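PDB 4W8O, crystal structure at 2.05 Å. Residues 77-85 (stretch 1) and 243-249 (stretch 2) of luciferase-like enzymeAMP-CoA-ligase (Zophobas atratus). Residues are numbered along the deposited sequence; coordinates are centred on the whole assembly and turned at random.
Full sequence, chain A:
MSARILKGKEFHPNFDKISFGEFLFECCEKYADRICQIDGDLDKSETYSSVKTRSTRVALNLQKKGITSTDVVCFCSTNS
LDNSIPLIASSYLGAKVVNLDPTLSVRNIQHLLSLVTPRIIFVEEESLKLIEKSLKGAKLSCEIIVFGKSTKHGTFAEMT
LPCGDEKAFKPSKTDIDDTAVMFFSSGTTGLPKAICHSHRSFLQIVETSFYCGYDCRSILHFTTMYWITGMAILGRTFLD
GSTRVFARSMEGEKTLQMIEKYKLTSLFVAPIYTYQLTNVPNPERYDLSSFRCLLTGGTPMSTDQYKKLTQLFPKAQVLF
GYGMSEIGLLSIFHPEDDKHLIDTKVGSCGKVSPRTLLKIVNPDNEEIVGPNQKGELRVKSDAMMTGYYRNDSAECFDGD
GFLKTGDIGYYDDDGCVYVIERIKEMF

Stretch 1 77-85: STNSLDNSI
Stretch 2, residues 243-249: TRVFARS

Residues 77-85 and 243-249 belong to one chain of a luciferase-like AMP-CoA ligase, and any two residues that touch across the contact are at least 160 positions apart in sequence. Stretch 2 is a strand from T243 to F246, with phi/psi of -110/131 at T243, -97/126 at R244, -112/137 at V245 and -131/157 at F246, followed by A247 at -147/150, a bend at R248 (-68/-43) and S249 at -133/143. Stretch 1 begins extended, S77 at -160/146, T78 at -66/173, N79 at -74/136 and S80 at -153/178. It then folds through L81 (-71/-9) into a type I turn from D82 (-109/-22) to I85 (-61/-50), with N83 at -64/-31 and S84 at -86/-14, closed by I85 N to D82 O at 3.0 Å. The CA atoms of N79 and F246, 6.8 Å apart, are the nearest across the contact, and the segments run in roughly opposite senses: T78 meets R248, N79 meets F246 and S84 comes near R244. No direct hydrogen bond crosses the contact, which buries 368 Å² in all; side-chain packing and water join the two segments.

Strand alternation sends R244 and F246 toward stretch 1, while V245 between them is out of reach. F246 (chi1 59°, p; chi2 87°) is the center of the packing. Its CZ lies 3.2 Å from S80 C and 3.6 Å from L81 N, its CE1 3.6 Å from N79 O, and its CD1 3.6 Å from N79 CB. An aromatic ring suits this place because it fills space beside the backbone and makes no hydrogen-bond demand. L81 (m, t) starts away from stretch 2, but its end returns, bringing CD2 to 4.1 Å from F246 CZ; its branched apolar end suits this contact with a ring carbon.

R248 extends the packing with its aliphatic portion. From chi1 -149°, between wells, its chain curls through chi2 83°, chi3 82° and chi4 75°, placing CD 3.7 Å from T78 CB. T78 (chi1 48°, p) suits its place by combining a carbon surface against that methylene with a hydroxyl, OG1, over one face of the guanidinium and already satisfied elsewhere in the structure. N79 O stands 4.3 Å from R248 NE, too far for a hydrogen bond.

The polar groups meet through water. N79 (m, chi2 -43°) donates from ND2 to water 1 at 2.8 Å, and this water donates to A247 O at 2.7 Å, tying an amide side chain to a backbone carbonyl just beyond the strand. R244 (t, t, p, chi4 81°) offers several N-H groups to the other waters. Water 2 accepts from R244 NH1 at 3.1 Å and donates to N83 OD1 at 2.7 Å; water 3 accepts from R244 NH2 at 2.8 Å and is hydrogen-bonded, also at 2.8 Å, to OG of S84 (p, chi1 70°), whose CA-to-CB bond points toward stretch 2. The direct separation of S84 OG and R244 NH2 is 3.9 Å, so the water spans the gap.

Stretch 1 is held in shape by its own small polar side chains. S77 (t, chi1 175°) donates from OG to T78 O at 2.7 Å. N83 (p, chi2 -62°) accepts from S80 N at OD1, 3.0 Å away, so the same oxygen serves both the loop and water 2. The CA-to-CB bond of S80 (p) points away from stretch 2, and its OG accepts from D82 N at 3.0 Å and, weakly, from N83 N at 3.1 Å.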

# COMPACT_ATOMS: atom_id res chain seq x y z
N SER A 77 -4.04 13.54 3.80
CA SER A 77 -2.89 13.98 4.57
C SER A 77 -1.61 13.32 4.08
O SER A 77 -1.64 12.17 3.64
CB SER A 77 -3.10 13.66 6.05
OG SER A 77 -1.95 13.96 6.83
N THR A 78 -0.51 14.06 4.14
CA THR A 78 0.81 13.48 4.04
C THR A 78 1.06 12.60 5.27
O THR A 78 0.24 12.56 6.20
CB THR A 78 1.90 14.56 3.96
OG1 THR A 78 1.69 15.54 4.98
CG2 THR A 78 1.89 15.25 2.61
N ASN A 79 2.17 11.88 5.27
CA ASN A 79 2.49 10.98 6.37
C ASN A 79 2.95 11.76 7.61
O ASN A 79 3.73 12.72 7.51
CB ASN A 79 3.56 9.97 5.95
CG ASN A 79 3.03 8.95 4.95
OD1 ASN A 79 1.92 8.43 5.09
ND2 ASN A 79 3.83 8.64 3.95
N SER A 80 2.45 11.35 8.76
CA SER A 80 2.81 11.94 10.05
C SER A 80 2.60 10.87 11.12
O SER A 80 2.15 9.78 10.80
CB SER A 80 1.93 13.16 10.36
OG SER A 80 0.61 12.75 10.69
N LEU A 81 2.92 11.18 12.37
CA LEU A 81 2.62 10.24 13.45
C LEU A 81 1.12 10.14 13.76
O LEU A 81 0.71 9.26 14.52
CB LEU A 81 3.39 10.61 14.72
CG LEU A 81 4.91 10.43 14.68
CD1 LEU A 81 5.47 10.88 16.01
CD2 LEU A 81 5.32 8.99 14.40
N ASP A 82 0.30 11.02 13.17
CA ASP A 82 -1.14 11.00 13.43
C ASP A 82 -2.01 10.50 12.28
O ASP A 82 -3.14 10.06 12.52
CB ASP A 82 -1.61 12.39 13.84
CG ASP A 82 -0.97 12.88 15.14
OD1 ASP A 82 -0.48 12.06 15.93
OD2 ASP A 82 -0.97 14.09 15.36
N ASN A 83 -1.52 10.55 11.04
CA ASN A 83 -2.41 10.36 9.90
C ASN A 83 -3.04 8.97 9.81
O ASN A 83 -4.17 8.84 9.34
CB ASN A 83 -1.74 10.73 8.57
CG ASN A 83 -0.79 9.67 8.07
OD1 ASN A 83 0.20 9.36 8.73
ND2 ASN A 83 -1.06 9.13 6.89
N SER A 84 -2.34 7.94 10.29
CA SER A 84 -2.90 6.59 10.28
C SER A 84 -3.76 6.26 11.52
O SER A 84 -4.49 5.27 11.52
CB SER A 84 -1.78 5.54 10.10
OG SER A 84 -0.96 5.46 11.25
N ILE A 85 -3.70 7.07 12.57
CA ILE A 85 -4.41 6.75 13.83
C ILE A 85 -5.93 6.64 13.64
O ILE A 85 -6.53 5.65 14.07
CB ILE A 85 -4.09 7.76 14.96
CG1 ILE A 85 -2.58 7.79 15.26
CG2 ILE A 85 -4.87 7.42 16.23
CD1 ILE A 85 -1.96 6.44 15.56
N THR A 243 8.99 -1.99 12.13
CA THR A 243 8.89 -0.54 12.26
C THR A 243 8.75 0.10 10.88
O THR A 243 9.51 -0.22 9.97
CB THR A 243 10.15 0.02 12.96
OG1 THR A 243 10.24 -0.55 14.26
CG2 THR A 243 10.09 1.54 13.07
N ARG A 244 7.76 0.99 10.75
CA ARG A 244 7.59 1.78 9.53
C ARG A 244 8.22 3.15 9.72
O ARG A 244 7.90 3.86 10.69
CB ARG A 244 6.11 1.93 9.20
CG ARG A 244 5.83 2.56 7.83
CD ARG A 244 4.35 2.45 7.45
NE ARG A 244 3.49 3.11 8.43
CZ ARG A 244 3.24 4.42 8.49
NH1 ARG A 244 3.78 5.26 7.62
NH2 ARG A 244 2.44 4.90 9.44
N VAL A 245 9.12 3.52 8.81
CA VAL A 245 9.72 4.86 8.80
C VAL A 245 9.24 5.65 7.59
O VAL A 245 9.14 5.12 6.49
CB VAL A 245 11.26 4.77 8.82
CG1 VAL A 245 11.88 6.14 9.11
CG2 VAL A 245 11.72 3.75 9.86
N PHE A 246 8.91 6.92 7.80
CA PHE A 246 8.49 7.78 6.70
C PHE A 246 9.23 9.11 6.71
O PHE A 246 9.76 9.54 7.74
CB PHE A 246 6.97 8.00 6.72
CG PHE A 246 6.46 8.62 7.99
CD1 PHE A 246 6.42 10.00 8.13
CD2 PHE A 246 6.01 7.83 9.04
CE1 PHE A 246 5.96 10.58 9.30
CE2 PHE A 246 5.55 8.40 10.21
CZ PHE A 246 5.53 9.78 10.34
N ALA A 247 9.29 9.73 5.55
CA ALA A 247 9.80 11.08 5.38
C ALA A 247 9.01 11.74 4.26
O ALA A 247 8.54 11.07 3.33
CB ALA A 247 11.29 11.04 5.07
N ARG A 248 8.87 13.06 4.35
CA ARG A 248 8.00 13.79 3.45
C ARG A 248 8.54 13.79 2.02
O ARG A 248 7.78 13.59 1.08
CB ARG A 248 7.83 15.23 3.92
CG ARG A 248 6.48 15.80 3.54
CD ARG A 248 5.43 15.39 4.56
NE ARG A 248 5.45 16.27 5.73
CZ ARG A 248 4.96 17.51 5.75
NH1 ARG A 248 5.03 18.23 6.87
NH2 ARG A 248 4.41 18.04 4.66
N SER A 249 9.84 14.00 1.88
CA SER A 249 10.46 14.14 0.58
C SER A 249 11.71 13.31 0.50
O SER A 249 12.47 13.19 1.46
CB SER A 249 10.85 15.60 0.33
OG SER A 249 9.71 16.41 0.28
O HOH W 1 5.91 10.42 3.27
O HOH W 2 2.53 7.93 8.60
O HOH W 3 1.26 3.91 11.74